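Local coordinates for putative pachytene checkpoint protein 2 (Caenorhabditis elegans, PDB 4XGU) that probably remodels client proteins through ATP hydrolysis as a hexameric AAA+ ATPase, with a key role in chromosome recombination during meiosis, at residues 36-50 / 68-82. Numbering follows the deposited sequence.
Sequences LIKAASKNARNWKPI and KLVIGTCELRDGELF
In the Pch2 N-terminal domain a type II turn, Arg45 to Lys48, is gripped by the loop that follows strand 68-72, and Asn46 and Trp47 at the corners of that turn carry the contact. The Asn46 amide works both its ends: Thr73 N donates, in the plane of the amide, to a lone pair of OD1 (2.8 Å), while ND2 gives one hydrogen to Thr73 O (2.8 Å) and the other to Arg77 O. CG stands anti to the backbone N (chi1 -153°), which carries the amide into the loop, and with three bonds its rotation is fixed. Thr73 O also takes Trp47 NE1, 2.8 Å away and on the opposite face of its carbonyl plane from Asn46 ND2. The indole lies flat on Gly72, whose CA sits 3.5 Å from the centroid of the six-membered ring in a CH-pi contact; a side chain there would run into the ring. With a leucine here in place of Trp47, lacking the indole N-H and the flat face, Thr73 O would probably be held less firmly, by Asn46 ND2 without a second bond from the turn, and the packing over Gly72 CA is likely to open into a gap. Beside them, Phe82 CD2 packs on Ala44 CB at 3.6 Å, and Gly79 O stands over the Arg45 guanidinium face. Ile50 and Leu69 form an antiparallel hydrogen-bonded pair. Farther back, Leu69 CD2 meets Ala40 CB (3.9 Å) and Ile71 CD1 meets Ile37 CG2, seating helix 30-41 against strand 68-72. That strand pairs along its other edge with strand 12-16, while Met150 of helix 145-161 packs against Trp47 and Lys146 of the same helix pairs with Asp78.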
loop_
_atom_site.group_PDB
_atom_site.type_symbol
_atom_site.label_atom_id
_atom_site.label_comp_id
_atom_site.label_asym_id
_atom_site.label_seq_id
_atom_site.Cartn_x
_atom_site.Cartn_y
_atom_site.Cartn_z
ATOM N N LEU B 36 -7.956 26.674 -62.363
ATOM C CA LEU B 36 -8.082 27.481 -61.151
ATOM C C LEU B 36 -6.849 27.364 -60.262
ATOM O O LEU B 36 -6.333 28.364 -59.766
ATOM C CB LEU B 36 -9.322 27.063 -60.360
ATOM C CG LEU B 36 -9.399 27.572 -58.918
ATOM C CD1 LEU B 36 -9.590 29.082 -58.884
ATOM C CD2 LEU B 36 -10.497 26.862 -58.132
ATOM N N ILE B 37 -6.388 26.136 -60.065
ATOM C CA ILE B 37 -5.249 25.874 -59.197
ATOM C C ILE B 37 -3.956 26.440 -59.786
ATOM O O ILE B 37 -3.098 26.933 -59.056
ATOM C CB ILE B 37 -5.096 24.366 -58.937
ATOM C CG1 ILE B 37 -6.322 23.846 -58.187
ATOM C CG2 ILE B 37 -3.844 24.076 -58.133
ATOM C CD1 ILE B 37 -6.340 22.351 -58.022
ATOM N N LYS B 38 -3.824 26.387 -61.108
ATOM C CA LYS B 38 -2.656 26.963 -61.764
ATOM C C LYS B 38 -2.628 28.477 -61.568
ATOM O O LYS B 38 -1.571 29.062 -61.328
ATOM C CB LYS B 38 -2.642 26.621 -63.255
ATOM N N ALA B 39 -3.797 29.104 -61.657
ATOM C CA ALA B 39 -3.899 30.551 -61.513
ATOM C C ALA B 39 -3.707 30.981 -60.064
ATOM O O ALA B 39 -3.097 32.012 -59.787
ATOM C CB ALA B 39 -5.243 31.044 -62.038
ATOM N N ALA B 40 -4.231 30.183 -59.142
ATOM C CA ALA B 40 -4.150 30.494 -57.722
ATOM C C ALA B 40 -2.742 30.296 -57.168
ATOM O O ALA B 40 -2.358 30.944 -56.198
ATOM C CB ALA B 40 -5.142 29.646 -56.943
ATOM N N SER B 41 -1.974 29.400 -57.781
ATOM C CA SER B 41 -0.628 29.097 -57.298
ATOM C C SER B 41 0.364 30.212 -57.625
ATOM O O SER B 41 1.434 30.296 -57.017
ATOM C CB SER B 41 -0.135 27.778 -57.889
ATOM O OG SER B 41 -0.033 27.866 -59.300
ATOM N N LYS B 42 0.004 31.063 -58.585
ATOM C CA LYS B 42 0.860 32.174 -59.003
ATOM C C LYS B 42 1.111 33.137 -57.849
ATOM O O LYS B 42 2.171 33.758 -57.757
ATOM C CB LYS B 42 0.239 32.914 -60.184
ATOM C CG LYS B 42 0.106 32.069 -61.442
ATOM C CD LYS B 42 1.461 31.583 -61.916
ATOM C CE LYS B 42 1.356 30.858 -63.246
ATOM N NZ LYS B 42 2.691 30.397 -63.726
ATOM N N ASN B 43 0.120 33.266 -56.976
ATOM C CA ASN B 43 0.309 33.950 -55.708
ATOM C C ASN B 43 -0.365 33.163 -54.602
ATOM O O ASN B 43 -1.578 33.241 -54.423
ATOM C CB ASN B 43 -0.242 35.375 -55.752
ATOM C CG ASN B 43 0.110 36.173 -54.504
ATOM O OD1 ASN B 43 -0.017 35.688 -53.376
ATOM N ND2 ASN B 43 0.568 37.403 -54.705
ATOM N N ALA B 44 0.429 32.407 -53.859
ATOM C CA ALA B 44 -0.102 31.590 -52.785
ATOM C C ALA B 44 0.951 31.370 -51.712
ATOM O O ALA B 44 2.145 31.305 -52.001
ATOM C CB ALA B 44 -0.594 30.261 -53.327
ATOM N N ARG B 45 0.501 31.276 -50.467
ATOM C CA ARG B 45 1.383 30.905 -49.375
ATOM C C ARG B 45 1.079 29.466 -48.971
ATOM O O ARG B 45 -0.074 29.034 -49.017
ATOM C CB ARG B 45 1.217 31.861 -48.191
ATOM C CG ARG B 45 1.754 33.266 -48.449
ATOM C CD ARG B 45 1.369 34.234 -47.341
ATOM N NE ARG B 45 1.805 33.782 -46.019
ATOM C CZ ARG B 45 2.958 34.125 -45.452
ATOM N NH1 ARG B 45 3.805 34.922 -46.090
ATOM N NH2 ARG B 45 3.267 33.666 -44.245
ATOM N N ASN B 46 2.120 28.730 -48.598
ATOM C CA ASN B 46 1.986 27.330 -48.216
ATOM C C ASN B 46 0.987 27.134 -47.077
ATOM O O ASN B 46 1.100 27.772 -46.033
ATOM C CB ASN B 46 3.350 26.765 -47.815
ATOM C CG ASN B 46 3.451 25.269 -48.035
ATOM O OD1 ASN B 46 2.778 24.713 -48.902
ATOM N ND2 ASN B 46 4.298 24.609 -47.252
ATOM N N TRP B 47 -0.001 26.270 -47.301
ATOM C CA TRP B 47 -1.038 25.961 -46.312
ATOM C C TRP B 47 -1.887 27.167 -45.920
ATOM O O TRP B 47 -2.645 27.110 -44.951
ATOM C CB TRP B 47 -0.414 25.352 -45.056
ATOM C CG TRP B 47 0.362 24.120 -45.336
ATOM C CD1 TRP B 47 1.715 23.968 -45.269
ATOM C CD2 TRP B 47 -0.166 22.857 -45.749
ATOM N NE1 TRP B 47 2.063 22.683 -45.605
ATOM C CE2 TRP B 47 0.925 21.980 -45.908
ATOM C CE3 TRP B 47 -1.457 22.379 -46.000
ATOM C CZ2 TRP B 47 0.766 20.654 -46.305
ATOM C CZ3 TRP B 47 -1.613 21.063 -46.393
ATOM C CH2 TRP B 47 -0.510 20.216 -46.541
ATOM N N LYS B 48 -1.765 28.255 -46.670
ATOM C CA LYS B 48 -2.578 29.437 -46.417
ATOM C C LYS B 48 -3.688 29.535 -47.455
ATOM O O LYS B 48 -3.418 29.635 -48.654
ATOM C CB LYS B 48 -1.716 30.698 -46.417
ATOM C CG LYS B 48 -1.327 31.177 -45.025
ATOM C CD LYS B 48 -0.796 30.042 -44.163
ATOM C CE LYS B 48 -0.641 30.481 -42.714
ATOM N NZ LYS B 48 -0.262 29.350 -41.820
ATOM N N PRO B 49 -4.945 29.505 -46.991
ATOM C CA PRO B 49 -6.122 29.403 -47.856
ATOM C C PRO B 49 -6.446 30.686 -48.612
ATOM O O PRO B 49 -6.383 31.784 -48.060
ATOM C CB PRO B 49 -7.243 29.065 -46.873
ATOM C CG PRO B 49 -6.820 29.705 -45.603
ATOM C CD PRO B 49 -5.316 29.588 -45.568
ATOM N N ILE B 50 -6.794 30.524 -49.882
ATOM C CA ILE B 50 -7.249 31.624 -50.712
ATOM C C ILE B 50 -8.750 31.498 -50.919
ATOM O O ILE B 50 -9.242 30.419 -51.252
ATOM C CB ILE B 50 -6.532 31.635 -52.067
ATOM C CG1 ILE B 50 -5.034 31.853 -51.864
ATOM C CG2 ILE B 50 -7.123 32.700 -52.975
ATOM C CD1 ILE B 50 -4.253 31.925 -53.152
ATOM N N LYS B 68 -13.457 27.945 -51.169
ATOM C CA LYS B 68 -12.164 28.129 -50.520
ATOM C C LYS B 68 -11.190 27.066 -51.012
ATOM O O LYS B 68 -11.561 25.903 -51.174
ATOM C CB LYS B 68 -12.309 28.065 -48.997
ATOM C CG LYS B 68 -11.019 27.831 -48.226
ATOM C CD LYS B 68 -11.265 27.978 -46.729
ATOM C CE LYS B 68 -10.200 27.268 -45.907
ATOM N NZ LYS B 68 -10.456 27.382 -44.442
ATOM N N LEU B 69 -9.950 27.463 -51.273
ATOM C CA LEU B 69 -8.945 26.494 -51.681
ATOM C C LEU B 69 -7.676 26.646 -50.857
ATOM O O LEU B 69 -7.344 27.740 -50.401
ATOM C CB LEU B 69 -8.635 26.624 -53.178
ATOM C CG LEU B 69 -7.714 27.744 -53.667
ATOM C CD1 LEU B 69 -6.255 27.298 -53.732
ATOM C CD2 LEU B 69 -8.176 28.236 -55.024
ATOM N N VAL B 70 -6.981 25.530 -50.658
ATOM C CA VAL B 70 -5.701 25.518 -49.964
ATOM C C VAL B 70 -4.672 24.785 -50.812
ATOM O O VAL B 70 -4.958 23.723 -51.358
ATOM C CB VAL B 70 -5.790 24.831 -48.588
ATOM C CG1 VAL B 70 -4.501 25.045 -47.804
ATOM C CG2 VAL B 70 -6.989 25.343 -47.804
ATOM N N ILE B 71 -3.483 25.364 -50.936
ATOM C CA ILE B 71 -2.366 24.687 -51.582
ATOM C C ILE B 71 -1.229 24.517 -50.586
ATOM O O ILE B 71 -0.710 25.496 -50.049
ATOM C CB ILE B 71 -1.864 25.457 -52.807
ATOM C CG1 ILE B 71 -2.971 25.559 -53.853
ATOM C CG2 ILE B 71 -0.635 24.777 -53.397
ATOM C CD1 ILE B 71 -2.540 26.249 -55.121
ATOM N N GLY B 72 -0.843 23.273 -50.334
ATOM C CA GLY B 72 0.145 23.003 -49.309
ATOM C C GLY B 72 1.092 21.867 -49.622
ATOM O O GLY B 72 0.741 20.916 -50.321
ATOM N N THR B 73 2.307 21.977 -49.097
ATOM C CA THR B 73 3.295 20.917 -49.208
ATOM C C THR B 73 4.116 20.842 -47.933
ATOM O O THR B 73 4.193 21.811 -47.176
ATOM C CB THR B 73 4.240 21.136 -50.392
ATOM O OG1 THR B 73 5.197 20.071 -50.436
ATOM C CG2 THR B 73 4.972 22.458 -50.231
ATOM N N CYS B 74 4.733 19.690 -47.699
ATOM C CA CYS B 74 5.566 19.502 -46.519
ATOM C C CYS B 74 7.026 19.806 -46.839
ATOM O O CYS B 74 7.871 19.843 -45.949
ATOM C CB CYS B 74 5.412 18.079 -45.982
ATOM S SG CYS B 74 3.718 17.672 -45.466
ATOM N N GLU B 75 7.308 20.037 -48.120
ATOM C CA GLU B 75 8.654 20.373 -48.573
ATOM C C GLU B 75 9.027 21.807 -48.209
ATOM O O GLU B 75 10.196 22.113 -47.971
ATOM C CB GLU B 75 8.774 20.182 -50.087
ATOM C CG GLU B 75 8.385 18.799 -50.583
ATOM C CD GLU B 75 8.452 18.681 -52.096
ATOM O OE1 GLU B 75 9.575 18.631 -52.641
ATOM O OE2 GLU B 75 7.381 18.642 -52.740
ATOM N N LEU B 76 8.029 22.684 -48.173
ATOM C CA LEU B 76 8.262 24.098 -47.897
ATOM C C LEU B 76 7.886 24.476 -46.472
ATOM O O LEU B 76 7.134 23.768 -45.805
ATOM C CB LEU B 76 7.484 24.977 -48.881
ATOM C CG LEU B 76 8.175 25.342 -50.197
ATOM C CD1 LEU B 76 7.277 26.232 -51.042
ATOM C CD2 LEU B 76 9.513 26.019 -49.936
ATOM N N ARG B 77 8.421 25.606 -46.018
ATOM C CA ARG B 77 8.126 26.127 -44.692
ATOM C C ARG B 77 6.641 26.477 -44.592
ATOM O O ARG B 77 5.983 26.709 -45.608
ATOM C CB ARG B 77 9.008 27.345 -44.395
ATOM C CG ARG B 77 8.851 27.922 -42.998
ATOM C CD ARG B 77 9.862 29.019 -42.724
ATOM N NE ARG B 77 11.112 28.485 -42.193
ATOM C CZ ARG B 77 12.194 28.235 -42.925
ATOM N NH1 ARG B 77 12.186 28.475 -44.230
ATOM N NH2 ARG B 77 13.286 27.748 -42.350
ATOM N N ASP B 78 6.123 26.504 -43.367
ATOM C CA ASP B 78 4.696 26.675 -43.114
ATOM C C ASP B 78 4.080 27.916 -43.761
ATOM O O ASP B 78 2.906 27.910 -44.114
ATOM C CB ASP B 78 4.440 26.710 -41.604
ATOM C CG ASP B 78 2.961 26.698 -41.260
ATOM O OD1 ASP B 78 2.168 26.145 -42.050
ATOM O OD2 ASP B 78 2.593 27.237 -40.195
ATOM N N GLY B 79 4.858 28.981 -43.923
ATOM C CA GLY B 79 4.304 30.208 -44.468
ATOM C C GLY B 79 4.831 30.598 -45.837
ATOM O O GLY B 79 4.384 31.588 -46.417
ATOM N N GLU B 80 5.772 29.813 -46.352
ATOM C CA GLU B 80 6.489 30.139 -47.583
ATOM C C GLU B 80 5.582 30.443 -48.773
ATOM O O GLU B 80 4.542 29.810 -48.955
ATOM C CB GLU B 80 7.436 28.993 -47.949
ATOM C CG GLU B 80 8.865 29.180 -47.469
ATOM C CD GLU B 80 9.728 29.893 -48.487
ATOM O OE1 GLU B 80 9.860 31.133 -48.399
ATOM O OE2 GLU B 80 10.274 29.208 -49.379
ATOM N N LEU B 81 5.991 31.423 -49.574
ATOM C CA LEU B 81 5.322 31.730 -50.834
ATOM C C LEU B 81 5.888 30.855 -51.942
ATOM O O LEU B 81 7.078 30.545 -51.948
ATOM C CB LEU B 81 5.483 33.208 -51.206
ATOM C CG LEU B 81 4.668 34.262 -50.450
ATOM C CD1 LEU B 81 5.240 34.534 -49.063
ATOM C CD2 LEU B 81 4.586 35.544 -51.264
ATOM N N PHE B 82 5.038 30.453 -52.879
ATOM C CA PHE B 82 5.494 29.653 -54.008
ATOM C C PHE B 82 6.174 30.552 -55.037
ATOM O O PHE B 82 6.190 31.774 -54.886
ATOM C CB PHE B 82 4.326 28.887 -54.635
ATOM C CG PHE B 82 3.625 27.958 -53.677
ATOM C CD1 PHE B 82 4.109 26.681 -53.447
ATOM C CD2 PHE B 82 2.484 28.364 -53.007
ATOM C CE1 PHE B 82 3.466 25.827 -52.567
ATOM C CE2 PHE B 82 1.838 27.514 -52.126
ATOM C CZ PHE B 82 2.331 26.245 -51.906
#